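Local coordinates for protein exopolyphosphatase (Aquifex aeolicus, PDB 1T6C) that probably hydrolyses polyphosphate and guanosine pentaphosphate, and binds calcium, as a Ppx/GppA-family phosphatase with an actin-like fold, at residues T66-K74 / R105-V113; P10-D18 / T27-L36. One frame throughout, in Å; residues are numbered along the deposited sequence.

Contact 1 of 2, residues T66-K74 / R105-V113; sequences TIQVLKEYK and RVKREVGLV
Helix 60-79 packs on the five-stranded sheet of this actin-like fold with helix 99-109 beside it, and the two meet where Ile67, Leu70, Lys71 and Lys74 face Arg105, Val106, Glu109 and Val110. The axes of the two segments pass 10.7 Å apart at 44°. With CG1 anti to the carbonyl carbon (chi1 -71°) and the chain extended beyond it, Ile67 lays CD1 over the centre of the Arg105 guanidinium, 3.4 Å from Arg105 CZ. That flat group is held at its edge by Glu109: Arg105 NE reaches Glu109 OE2 at 2.9 Å in an almost straight bond, and Arg105 NH2 bonds at 3.0 Å to Glu109 OE1, using that oxygen's syn lone pair. Arg105 NH1 also pairs with Glu64, so the salt bridges fix the plane on which the methyl rests. With an alanine in place of Arg105, Glu109 would probably lose its side-on partner and Ile67 CD1 the flat surface it rests on. Deeper in, Leu70 CD1 meets Val106 CG2 at 3.9 Å, while Val110 CG2 comes within 3.9 Å of Lys71 CG. One water links Lys71 NZ to Glu109 OE1; another joins Lys74 NZ, which also pairs with Asp78, to Val110 O. Gly111, with positive phi, turns the chain toward strand 114-116. Helix 99-109 thus belongs to a beta-alpha-beta crossover between parallel strands 84-89 and 114-116, typical of an alpha/beta domain.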
ATOM      1  N   THR A  66      18.690  -0.590  10.429  1.00 17.75           N
ATOM      2  CA  THR A  66      18.199  -0.778   9.059  1.00 16.44           C
ATOM      3  C   THR A  66      19.301  -1.386   8.185  1.00 16.30           C
ATOM      4  O   THR A  66      19.048  -2.333   7.448  1.00 15.09           O
ATOM      5  CB  THR A  66      17.681   0.534   8.484  1.00 15.83           C
ATOM      6  OG1 THR A  66      16.546   0.995   9.224  1.00 16.07           O
ATOM      7  CG2 THR A  66      17.138   0.342   7.058  1.00 14.85           C
ATOM      8  N   ILE A  67      20.536  -0.901   8.335  1.00 16.37           N
ATOM      9  CA  ILE A  67      21.657  -1.477   7.609  1.00 17.03           C
ATOM     10  C   ILE A  67      21.824  -2.960   7.985  1.00 16.64           C
ATOM     11  O   ILE A  67      22.041  -3.792   7.116  1.00 15.46           O
ATOM     12  CB  ILE A  67      22.943  -0.650   7.821  1.00 18.01           C
ATOM     13  CG1 ILE A  67      22.814   0.682   7.082  1.00 18.48           C
ATOM     14  CG2 ILE A  67      24.187  -1.396   7.343  1.00 18.41           C
ATOM     15  CD1 ILE A  67      23.934   1.614   7.304  1.00 20.94           C
ATOM     16  N   GLN A  68      21.711  -3.317   9.267  1.00 17.66           N
ATOM     17  CA  GLN A  68      21.879  -4.721   9.654  1.00 17.94           C
ATOM     18  C   GLN A  68      20.792  -5.610   9.041  1.00 16.19           C
ATOM     19  O   GLN A  68      21.098  -6.685   8.578  1.00 16.19           O
ATOM     20  CB  GLN A  68      21.931  -4.889  11.185  1.00 19.26           C
ATOM     21  CG  GLN A  68      22.327  -6.314  11.678  1.00 25.16           C
ATOM     22  CD  GLN A  68      23.395  -7.045  10.815  1.00 31.40           C
ATOM     23  OE1 GLN A  68      23.080  -8.015  10.075  1.00 34.25           O
ATOM     24  NE2 GLN A  68      24.645  -6.589  10.914  1.00 34.62           N
ATOM     25  N   VAL A  69      19.557  -5.129   8.989  1.00 16.00           N
ATOM     26  CA  VAL A  69      18.446  -5.868   8.370  1.00 14.74           C
ATOM     27  C   VAL A  69      18.715  -6.077   6.879  1.00 14.14           C
ATOM     28  O   VAL A  69      18.469  -7.157   6.332  1.00 13.65           O
ATOM     29  CB  VAL A  69      17.094  -5.132   8.546  1.00 14.71           C
ATOM     30  CG1 VAL A  69      16.028  -5.739   7.646  1.00 17.84           C
ATOM     31  CG2 VAL A  69      16.660  -5.165  10.015  1.00 16.94           C
ATOM     32  N   LEU A  70      19.234  -5.038   6.235  1.00 13.83           N
ATOM     33  CA  LEU A  70      19.507  -5.091   4.811  1.00 13.28           C
ATOM     34  C   LEU A  70      20.624  -6.092   4.535  1.00 13.03           C
ATOM     35  O   LEU A  70      20.573  -6.796   3.541  1.00 12.36           O
ATOM     36  CB  LEU A  70      19.815  -3.693   4.231  1.00 12.79           C
ATOM     37  CG  LEU A  70      18.657  -2.719   4.225  1.00 11.88           C
ATOM     38  CD1 LEU A  70      19.077  -1.328   3.845  1.00 14.18           C
ATOM     39  CD2 LEU A  70      17.545  -3.201   3.272  1.00 12.92           C
ATOM     40  N   LYS A  71      21.638  -6.160   5.405  1.00 14.74           N
ATOM     41  CA  LYS A  71      22.674  -7.172   5.253  1.00 15.22           C
ATOM     42  C   LYS A  71      22.078  -8.585   5.326  1.00 15.76           C
ATOM     43  O   LYS A  71      22.426  -9.445   4.517  1.00 15.96           O
ATOM     44  CB  LYS A  71      23.805  -6.977   6.279  1.00 16.27           C
ATOM     45  CG  LYS A  71      24.627  -5.728   6.067  1.00 15.45           C
ATOM     46  CD  LYS A  71      25.629  -5.532   7.219  1.00 18.05           C
ATOM     47  CE  LYS A  71      26.642  -4.498   6.953  1.00 19.04           C
ATOM     48  NZ  LYS A  71      27.571  -4.394   8.136  1.00 22.61           N
ATOM     49  N   GLU A  72      21.150  -8.799   6.262  1.00 16.08           N
ATOM     50  CA  GLU A  72      20.491 -10.083   6.421  1.00 16.39           C
ATOM     51  C   GLU A  72      19.665 -10.413   5.186  1.00 15.09           C
ATOM     52  O   GLU A  72      19.724 -11.524   4.696  1.00 14.28           O
ATOM     53  CB  GLU A  72      19.642 -10.077   7.678  1.00 18.35           C
ATOM     54  CG  GLU A  72      20.539 -10.020   8.908  1.00 24.14           C
ATOM     55  CD  GLU A  72      19.842  -9.612  10.189  1.00 32.97           C
ATOM     56  OE1 GLU A  72      18.588  -9.523  10.199  1.00 39.41           O
ATOM     57  OE2 GLU A  72      20.570  -9.392  11.205  1.00 39.64           O
ATOM     58  N   TYR A  73      18.995  -9.409   4.625  1.00 13.80           N
ATOM     59  CA  TYR A  73      18.232  -9.629   3.394  1.00 12.76           C
ATOM     60  C   TYR A  73      19.149  -9.936   2.231  1.00 13.75           C
ATOM     61  O   TYR A  73      18.863 -10.808   1.439  1.00 12.23           O
ATOM     62  CB  TYR A  73      17.358  -8.424   3.075  1.00 13.06           C
ATOM     63  CG  TYR A  73      16.179  -8.197   4.008  1.00 10.74           C
ATOM     64  CD1 TYR A  73      15.846  -9.118   5.017  1.00 14.00           C
ATOM     65  CD2 TYR A  73      15.365  -7.106   3.830  1.00  9.95           C
ATOM     66  CE1 TYR A  73      14.779  -8.880   5.871  1.00 15.35           C
ATOM     67  CE2 TYR A  73      14.288  -6.882   4.618  1.00 12.05           C
ATOM     68  CZ  TYR A  73      13.992  -7.777   5.647  1.00 13.30           C
ATOM     69  OH  TYR A  73      12.911  -7.533   6.421  1.00 15.83           O
ATOM     70  N   LYS A  74      20.281  -9.260   2.137  1.00 13.52           N
ATOM     71  CA  LYS A  74      21.217  -9.536   1.053  1.00 13.55           C
ATOM     72  C   LYS A  74      21.778 -10.973   1.142  1.00 13.53           C
ATOM     73  O   LYS A  74      21.976 -11.623   0.132  1.00 13.69           O
ATOM     74  CB  LYS A  74      22.354  -8.492   1.077  1.00 14.61           C
ATOM     75  CG  LYS A  74      23.383  -8.600  -0.059  1.00 17.57           C
ATOM     76  CD  LYS A  74      22.761  -8.560  -1.459  1.00 20.29           C
ATOM     77  CE  LYS A  74      23.833  -8.352  -2.559  1.00 20.74           C
ATOM     78  NZ  LYS A  74      24.973  -9.319  -2.468  1.00 19.23           N
ATOM     79  N   ARG A 105      25.754   4.701   2.456  1.00 16.16           N
ATOM     80  CA  ARG A 105      26.218   3.603   3.322  1.00 16.12           C
ATOM     81  C   ARG A 105      25.666   2.263   2.841  1.00 15.38           C
ATOM     82  O   ARG A 105      26.346   1.267   2.885  1.00 14.86           O
ATOM     83  CB  ARG A 105      25.798   3.816   4.774  1.00 16.37           C
ATOM     84  CG  ARG A 105      26.544   4.917   5.509  1.00 18.51           C
ATOM     85  CD  ARG A 105      26.273   4.891   7.013  1.00 20.14           C
ATOM     86  NE  ARG A 105      26.777   3.653   7.618  1.00 21.21           N
ATOM     87  CZ  ARG A 105      26.480   3.229   8.844  1.00 23.16           C
ATOM     88  NH1 ARG A 105      25.728   3.962   9.654  1.00 22.17           N
ATOM     89  NH2 ARG A 105      26.982   2.079   9.275  1.00 24.53           N
ATOM     90  N   VAL A 106      24.422   2.249   2.372  1.00 15.02           N
ATOM     91  CA  VAL A 106      23.848   0.996   1.915  1.00 14.46           C
ATOM     92  C   VAL A 106      24.590   0.465   0.673  1.00 14.15           C
ATOM     93  O   VAL A 106      24.856  -0.710   0.559  1.00 13.84           O
ATOM     94  CB  VAL A 106      22.325   1.114   1.676  1.00 14.63           C
ATOM     95  CG1 VAL A 106      21.759  -0.175   1.102  1.00 15.41           C
ATOM     96  CG2 VAL A 106      21.617   1.447   2.972  1.00 14.66           C
ATOM     97  N   LYS A 107      24.998   1.359  -0.212  1.00 13.92           N
ATOM     98  CA  LYS A 107      25.751   0.948  -1.384  1.00 13.68           C
ATOM     99  C   LYS A 107      27.062   0.316  -0.963  1.00 13.55           C
ATOM    100  O   LYS A 107      27.461  -0.723  -1.455  1.00 14.79           O
ATOM    101  CB  LYS A 107      26.046   2.158  -2.282  1.00 14.01           C
ATOM    102  CG  LYS A 107      24.788   2.748  -2.908  1.00 14.30           C
ATOM    103  CD  LYS A 107      25.007   4.067  -3.616  1.00 17.34           C
ATOM    104  CE  LYS A 107      23.646   4.666  -3.993  1.00 21.42           C
ATOM    105  NZ  LYS A 107      23.725   6.005  -4.615  1.00 25.94           N
ATOM    106  N   ARG A 108      27.740   0.992  -0.046  1.00 14.97           N
ATOM    107  CA  ARG A 108      29.099   0.613   0.298  1.00 15.77           C
ATOM    108  C   ARG A 108      29.131  -0.617   1.205  1.00 16.58           C
ATOM    109  O   ARG A 108      29.990  -1.482   1.048  1.00 18.05           O
ATOM    110  CB  ARG A 108      29.829   1.776   1.002  1.00 16.41           C
ATOM    111  CG  ARG A 108      29.928   3.068   0.215  1.00 17.74           C
ATOM    112  CD  ARG A 108      31.005   3.121  -0.838  1.00 18.70           C
ATOM    113  NE  ARG A 108      30.739   2.302  -2.018  1.00 15.78           N
ATOM    114  CZ  ARG A 108      29.962   2.672  -3.034  1.00 15.12           C
ATOM    115  NH1 ARG A 108      29.326   3.828  -3.024  1.00 13.12           N
ATOM    116  NH2 ARG A 108      29.815   1.863  -4.058  1.00 15.68           N
ATOM    117  N   GLU A 109      28.195  -0.692   2.139  1.00 17.08           N
ATOM    118  CA  GLU A 109      28.231  -1.687   3.224  1.00 17.89           C
ATOM    119  C   GLU A 109      27.356  -2.909   2.982  1.00 18.16           C
ATOM    120  O   GLU A 109      27.605  -3.977   3.546  1.00 17.76           O
ATOM    121  CB  GLU A 109      27.862  -1.026   4.548  1.00 18.18           C
ATOM    122  CG  GLU A 109      28.865   0.044   4.948  1.00 19.94           C
ATOM    123  CD  GLU A 109      28.423   0.892   6.118  1.00 23.54           C
ATOM    124  OE1 GLU A 109      27.761   0.333   7.005  1.00 23.45           O
ATOM    125  OE2 GLU A 109      28.712   2.120   6.118  1.00 23.25           O
ATOM    126  N   VAL A 110      26.322  -2.760   2.140  1.00 16.84           N
ATOM    127  CA  VAL A 110      25.412  -3.856   1.793  1.00 16.69           C
ATOM    128  C   VAL A 110      25.583  -4.318   0.328  1.00 16.38           C
ATOM    129  O   VAL A 110      25.328  -5.464  -0.007  1.00 17.39           O
ATOM    130  CB  VAL A 110      23.925  -3.468   2.071  1.00 16.84           C
ATOM    131  CG1 VAL A 110      23.033  -4.659   1.833  1.00 17.57           C
ATOM    132  CG2 VAL A 110      23.749  -2.908   3.487  1.00 17.13           C
ATOM    133  N   GLY A 111      26.005  -3.422  -0.562  1.00 15.61           N
ATOM    134  CA  GLY A 111      26.194  -3.792  -1.942  1.00 16.11           C
ATOM    135  C   GLY A 111      24.946  -3.658  -2.771  1.00 15.49           C
ATOM    136  O   GLY A 111      24.847  -4.239  -3.856  1.00 15.89           O
ATOM    137  N   LEU A 112      24.044  -2.801  -2.305  1.00 15.61           N
ATOM    138  CA  LEU A 112      22.709  -2.654  -2.875  1.00 16.13           C
ATOM    139  C   LEU A 112      22.442  -1.174  -3.152  1.00 14.78           C
ATOM    140  O   LEU A 112      22.703  -0.334  -2.288  1.00 14.51           O
ATOM    141  CB  LEU A 112      21.647  -3.176  -1.904  0.50 16.83           C
ATOM    142  CG  LEU A 112      20.728  -4.345  -2.271  0.50 19.53           C
ATOM    143  CD1 LEU A 112      21.282  -5.282  -3.302  0.50 18.77           C
ATOM    144  CD2 LEU A 112      20.382  -5.082  -0.981  0.50 18.21           C
ATOM    145  N   VAL A 113      21.918  -0.866  -4.326  1.00 13.05           N
ATOM    146  CA  VAL A 113      21.324   0.446  -4.604  1.00 13.20           C
ATOM    147  C   VAL A 113      19.854   0.446  -4.187  1.00 13.40           C
ATOM    148  O   VAL A 113      19.120  -0.462  -4.547  1.00 15.10           O
ATOM    149  CB  VAL A 113      21.451   0.839  -6.101  1.00 14.17           C
ATOM    150  CG1 VAL A 113      20.759   2.131  -6.386  1.00 14.82           C
ATOM    151  CG2 VAL A 113      22.925   0.966  -6.464  1.00 15.78           C
TER
HETATM  152  O   HOH W   1      28.772  -2.002   7.863  1.00 34.18           O
HETATM  153  O   HOH W   2      26.542  -7.928  -0.990  1.00 35.24           O

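Contact 2 of 2, residues P10-D18 / T27-L36; sequences PIMRVASID and TIAQIKDGKL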
ATOM      1  N   PRO A  10      13.613 -21.470 -18.198  1.00 31.27           N
ATOM      2  CA  PRO A  10      14.102 -21.872 -16.847  1.00 30.63           C
ATOM      3  C   PRO A  10      13.527 -20.955 -15.770  1.00 28.66           C
ATOM      4  O   PRO A  10      13.309 -19.773 -16.018  1.00 28.99           O
ATOM      5  CB  PRO A  10      15.627 -21.702 -16.946  1.00 31.06           C
ATOM      6  CG  PRO A  10      15.866 -20.906 -18.199  1.00 32.00           C
ATOM      7  CD  PRO A  10      14.560 -20.552 -18.844  1.00 31.75           C
ATOM      8  N   ILE A  11      13.273 -21.516 -14.602  1.00 27.01           N
ATOM      9  CA  ILE A  11      12.786 -20.747 -13.471  1.00 25.43           C
ATOM     10  C   ILE A  11      13.799 -19.650 -13.120  1.00 23.58           C
ATOM     11  O   ILE A  11      15.001 -19.879 -13.125  1.00 22.56           O
ATOM     12  CB  ILE A  11      12.564 -21.689 -12.250  1.00 26.30           C
ATOM     13  CG1 ILE A  11      11.372 -22.626 -12.508  1.00 27.44           C
ATOM     14  CG2 ILE A  11      12.354 -20.891 -10.959  1.00 26.32           C
ATOM     15  CD1 ILE A  11      11.348 -23.868 -11.618  1.00 31.26           C
ATOM     16  N   MET A  12      13.296 -18.452 -12.826  1.00 20.89           N
ATOM     17  CA  MET A  12      14.130 -17.373 -12.336  1.00 19.26           C
ATOM     18  C   MET A  12      13.527 -16.891 -11.022  1.00 17.15           C
ATOM     19  O   MET A  12      12.314 -16.860 -10.853  1.00 17.07           O
ATOM     20  CB  MET A  12      14.156 -16.221 -13.343  1.00 20.25           C
ATOM     21  CG  MET A  12      14.888 -15.023 -12.850  1.00 23.01           C
ATOM     22  SD  MET A  12      15.157 -13.797 -14.093  1.00 27.80           S
ATOM     23  CE  MET A  12      16.342 -14.673 -15.201  1.00 30.96           C
ATOM     24  N   ARG A  13      14.384 -16.533 -10.098  1.00 15.04           N
ATOM     25  CA  ARG A  13      13.941 -15.882  -8.870  1.00 13.91           C
ATOM     26  C   ARG A  13      14.238 -14.388  -8.923  1.00 13.40           C
ATOM     27  O   ARG A  13      15.281 -13.953  -9.434  1.00 14.02           O
ATOM     28  CB  ARG A  13      14.606 -16.519  -7.666  1.00 14.00           C
ATOM     29  CG  ARG A  13      14.184 -17.951  -7.460  1.00 15.29           C
ATOM     30  CD  ARG A  13      14.992 -18.645  -6.422  1.00 16.84           C
ATOM     31  NE  ARG A  13      14.386 -19.911  -6.063  1.00 16.07           N
ATOM     32  CZ  ARG A  13      14.899 -20.712  -5.160  1.00 15.96           C
ATOM     33  NH1 ARG A  13      16.016 -20.383  -4.508  1.00 18.03           N
ATOM     34  NH2 ARG A  13      14.291 -21.840  -4.868  1.00 17.89           N
ATOM     35  N   VAL A  14      13.308 -13.595  -8.379  1.00 11.88           N
ATOM     36  CA  VAL A  14      13.386 -12.129  -8.348  1.00 12.11           C
ATOM     37  C   VAL A  14      12.986 -11.681  -6.951  1.00 11.28           C
ATOM     38  O   VAL A  14      12.307 -12.403  -6.225  1.00 11.28           O
ATOM     39  CB  VAL A  14      12.499 -11.475  -9.457  1.00 12.37           C
ATOM     40  CG1 VAL A  14      12.979 -11.966 -10.816  1.00 13.48           C
ATOM     41  CG2 VAL A  14      11.040 -11.752  -9.269  1.00 14.30           C
ATOM     42  N   ALA A  15      13.453 -10.515  -6.553  1.00 10.75           N
ATOM     43  CA  ALA A  15      13.146  -9.998  -5.237  1.00  9.71           C
ATOM     44  C   ALA A  15      12.958  -8.505  -5.235  1.00  9.80           C
ATOM     45  O   ALA A  15      13.528  -7.778  -6.049  1.00 10.07           O
ATOM     46  CB  ALA A  15      14.245 -10.327  -4.293  1.00 10.48           C
ATOM     47  N   SER A  16      12.197  -8.053  -4.242  1.00  9.99           N
ATOM     48  CA  SER A  16      11.984  -6.643  -3.990  1.00 10.00           C
ATOM     49  C   SER A  16      12.268  -6.369  -2.537  1.00 10.50           C
ATOM     50  O   SER A  16      12.011  -7.230  -1.696  1.00 10.42           O
ATOM     51  CB  SER A  16      10.557  -6.174  -4.346  1.00 11.54           C
ATOM     52  OG  SER A  16       9.611  -6.752  -3.498  1.00 13.69           O
ATOM     53  N   ILE A  17      12.812  -5.191  -2.278  1.00 10.03           N
ATOM     54  CA  ILE A  17      13.004  -4.680  -0.907  1.00  9.60           C
ATOM     55  C   ILE A  17      12.335  -3.321  -0.896  1.00 10.70           C
ATOM     56  O   ILE A  17      12.552  -2.502  -1.788  1.00 10.65           O
ATOM     57  CB  ILE A  17      14.477  -4.576  -0.592  1.00 10.09           C
ATOM     58  CG1 ILE A  17      15.102  -5.967  -0.504  1.00 12.33           C
ATOM     59  CG2 ILE A  17      14.671  -3.801   0.688  1.00 10.84           C
ATOM     60  CD1 ILE A  17      16.597  -5.959  -0.330  1.00 13.46           C
ATOM     61  N   ASP A  18      11.497  -3.092   0.104  1.00 11.63           N
ATOM     62  CA  ASP A  18      10.842  -1.810   0.326  1.00 12.78           C
ATOM     63  C   ASP A  18      11.189  -1.291   1.717  1.00 12.34           C
ATOM     64  O   ASP A  18      10.966  -1.961   2.707  1.00 13.40           O
ATOM     65  CB  ASP A  18       9.352  -1.826   0.024  0.70 13.57           C
ATOM     66  CG  ASP A  18       8.592  -2.673   0.908  0.70 18.44           C
ATOM     67  OD1 ASP A  18       8.807  -3.915   0.852  0.70 23.51           O
ATOM     68  OD2 ASP A  18       7.723  -2.202   1.687  0.70 23.85           O
ATOM     69  N   THR A  27      10.661  -9.425  -0.329  1.00 10.52           N
ATOM     70  CA  THR A  27       9.804 -10.372  -1.004  1.00 11.17           C
ATOM     71  C   THR A  27      10.584 -11.084  -2.111  1.00 11.82           C
ATOM     72  O   THR A  27      11.198 -10.437  -2.916  1.00 10.66           O
ATOM     73  CB  THR A  27       8.566  -9.654  -1.619  1.00 12.52           C
ATOM     74  OG1 THR A  27       7.924  -8.824  -0.630  1.00 13.72           O
ATOM     75  CG2 THR A  27       7.530 -10.682  -2.095  1.00 14.04           C
ATOM     76  N   ILE A  28      10.585 -12.410  -2.105  1.00 11.69           N
ATOM     77  CA  ILE A  28      11.278 -13.210  -3.111  1.00 12.08           C
ATOM     78  C   ILE A  28      10.221 -14.028  -3.818  1.00 12.55           C
ATOM     79  O   ILE A  28       9.374 -14.637  -3.157  1.00 12.81           O
ATOM     80  CB  ILE A  28      12.353 -14.139  -2.529  1.00 12.12           C
ATOM     81  CG1 ILE A  28      13.410 -13.362  -1.724  1.00 12.84           C
ATOM     82  CG2 ILE A  28      13.024 -14.912  -3.650  1.00 13.39           C
ATOM     83  CD1 ILE A  28      14.537 -14.205  -1.154  1.00 13.68           C
ATOM     84  N   ALA A  29      10.272 -14.043  -5.149  1.00 12.07           N
ATOM     85  CA  ALA A  29       9.311 -14.790  -5.948  1.00 12.75           C
ATOM     86  C   ALA A  29      10.073 -15.639  -6.953  1.00 12.74           C
ATOM     87  O   ALA A  29      11.211 -15.323  -7.312  1.00 13.36           O
ATOM     88  CB  ALA A  29       8.394 -13.873  -6.628  1.00 12.86           C
ATOM     89  N   GLN A  30       9.443 -16.721  -7.386  1.00 14.20           N
ATOM     90  CA  GLN A  30       9.911 -17.448  -8.578  1.00 16.32           C
ATOM     91  C   GLN A  30       8.984 -17.166  -9.733  1.00 16.86           C
ATOM     92  O   GLN A  30       7.792 -16.985  -9.539  1.00 16.68           O
ATOM     93  CB  GLN A  30       9.999 -18.951  -8.293  1.00 17.70           C
ATOM     94  CG  GLN A  30       8.719 -19.627  -7.951  1.00 21.00           C
ATOM     95  CD  GLN A  30       8.711 -21.132  -8.305  1.00 25.92           C
ATOM     96  OE1 GLN A  30       7.724 -21.651  -8.885  1.00 27.59           O
ATOM     97  NE2 GLN A  30       9.796 -21.824  -7.955  1.00 27.78           N
ATOM     98  N   ILE A  31       9.541 -17.101 -10.941  1.00 17.19           N
ATOM     99  CA  ILE A  31       8.738 -17.029 -12.134  1.00 19.49           C
ATOM    100  C   ILE A  31       8.957 -18.338 -12.907  1.00 19.64           C
ATOM    101  O   ILE A  31      10.089 -18.707 -13.187  1.00 19.01           O
ATOM    102  CB  ILE A  31       9.059 -15.769 -12.976  1.00 20.89           C
ATOM    103  CG1 ILE A  31       8.246 -15.763 -14.274  1.00 23.19           C
ATOM    104  CG2 ILE A  31      10.483 -15.688 -13.297  1.00 23.58           C
ATOM    105  CD1 ILE A  31       6.869 -15.121 -14.164  1.00 25.22           C
ATOM    106  N   LYS A  32       7.864 -19.031 -13.191  1.00 21.55           N
ATOM    107  CA  LYS A  32       7.893 -20.340 -13.849  1.00 23.31           C
ATOM    108  C   LYS A  32       6.793 -20.343 -14.917  1.00 24.82           C
ATOM    109  O   LYS A  32       5.638 -20.315 -14.570  1.00 24.32           O
ATOM    110  CB  LYS A  32       7.636 -21.414 -12.786  1.00 24.01           C
ATOM    111  CG  LYS A  32       7.458 -22.876 -13.264  1.00 27.03           C
ATOM    112  CD  LYS A  32       7.190 -23.746 -12.041  1.00 31.32           C
ATOM    113  CE  LYS A  32       6.609 -25.092 -12.376  1.00 34.48           C
ATOM    114  NZ  LYS A  32       6.818 -26.000 -11.208  1.00 37.67           N
ATOM    115  N   ASP A  33       7.166 -20.357 -16.194  1.00 27.06           N
ATOM    116  CA  ASP A  33       6.213 -20.264 -17.314  1.00 29.05           C
ATOM    117  C   ASP A  33       5.231 -19.091 -17.168  1.00 29.76           C
ATOM    118  O   ASP A  33       4.004 -19.255 -17.269  1.00 30.65           O
ATOM    119  CB  ASP A  33       5.459 -21.579 -17.466  1.00 29.63           C
ATOM    120  CG  ASP A  33       6.388 -22.745 -17.702  1.00 30.92           C
ATOM    121  OD1 ASP A  33       7.443 -22.529 -18.352  1.00 34.04           O
ATOM    122  OD2 ASP A  33       6.157 -23.889 -17.246  1.00 36.48           O
ATOM    123  N   GLY A  34       5.785 -17.917 -16.907  1.00 30.53           N
ATOM    124  CA  GLY A  34       4.997 -16.703 -16.756  1.00 30.47           C
ATOM    125  C   GLY A  34       4.240 -16.552 -15.438  1.00 30.00           C
ATOM    126  O   GLY A  34       3.611 -15.515 -15.206  1.00 31.28           O
ATOM    127  N   LYS A  35       4.277 -17.563 -14.583  1.00 28.69           N
ATOM    128  CA  LYS A  35       3.591 -17.523 -13.303  1.00 27.28           C
ATOM    129  C   LYS A  35       4.552 -17.102 -12.174  1.00 24.76           C
ATOM    130  O   LYS A  35       5.562 -17.751 -11.928  1.00 22.21           O
ATOM    131  CB  LYS A  35       2.991 -18.894 -12.997  1.00 28.48           C
ATOM    132  CG  LYS A  35       1.722 -18.892 -12.142  1.00 32.80           C
ATOM    133  CD  LYS A  35       0.480 -18.225 -12.827  1.00 37.22           C
ATOM    134  CE  LYS A  35       0.352 -18.478 -14.355  1.00 39.55           C
ATOM    135  NZ  LYS A  35       1.014 -17.401 -15.185  1.00 41.92           N
ATOM    136  N   LEU A  36       4.205 -16.012 -11.494  1.00 22.15           N
ATOM    137  CA  LEU A  36       4.915 -15.538 -10.305  1.00 20.88           C
ATOM    138  C   LEU A  36       4.328 -16.159  -9.045  1.00 20.39           C
ATOM    139  O   LEU A  36       3.115 -16.046  -8.803  1.00 21.67           O
ATOM    140  CB  LEU A  36       4.745 -14.028 -10.179  1.00 20.75           C
ATOM    141  CG  LEU A  36       5.808 -13.041 -10.601  1.00 21.36           C
ATOM    142  CD1 LEU A  36       5.272 -11.650 -10.261  1.00 21.28           C
ATOM    143  CD2 LEU A  36       7.129 -13.273  -9.943  1.00 20.95           C
TER
HETATM  144  O   HOH W   3      10.929 -18.410 -15.740  1.00 40.78           O
HETATM  145  O   HOH W   4      12.134 -21.599  -7.091  1.00 26.95           O
HETATM  146  O   HOH W   5       9.271  -6.309  -0.545  1.00 14.59           O
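Met12, Val14 and Ser16 pair with Ile31, Ala29 and Thr27 as the hydrogen-bonded positions of an antiparallel hairpin, two N-H...O bonds to each pair, the strand segments running at 153° to each other. Ala29 N lies 2.8 Å from Val14 O. The bond from Met12 N to Ile31 O is longer, at 3.2 Å. On the face bearing these six residues, Ile31 turns its CG2 between its own backbone N and carbonyl carbon, which brings that methyl 3.7 Å from Met12 CB. Val14 CG2 lies 4.3 Å from Leu36 CD2, beyond the type I' turn from Lys32 to Lys35. A water sits 3.0 Å from Ser16 OG and 2.9 Å from Thr27 OG1; Ser16 OG also bonds to Arg301 O. On the other face Ala15 CB touches Ile28 CG1 at 4.1 Å. Near the turn, Ile11 CG1 lies alongside Lys32 CB at 3.9 Å, the two side chains pointing the same way. Ser16 and Thr27 pack on Val304 and Leu305 of helix 300-313. The hairpin continues the sheet both ways, strand 12-19 bonding through Ala15 and Ile17 to strand 84-89 and Ile28 packing beside strand 35-45.

Both segments of contact 2 precede those of contact 1 along the chain, and their centres are about 21 Å apart, yet they meet within one alpha/beta unit. The hairpin of strands 12-19 and 23-32 lies within the five-stranded sheet; helix 60-79 packs on one of its faces, with helix 99-109 beside that helix. Ile17 is the junction: its CG2 lies 3.9 Å from Leu70 CD2, and Ile17 CD1 lies 4.3 Å from Tyr73 CB. Helix 300-313 packs against the opposite face, giving the three-layered build of an actin-like domain. Through the packing of Leu70 on Ile17, the two contacts illustrate how sheet and helix layers share a core. The calcium site lies away from both.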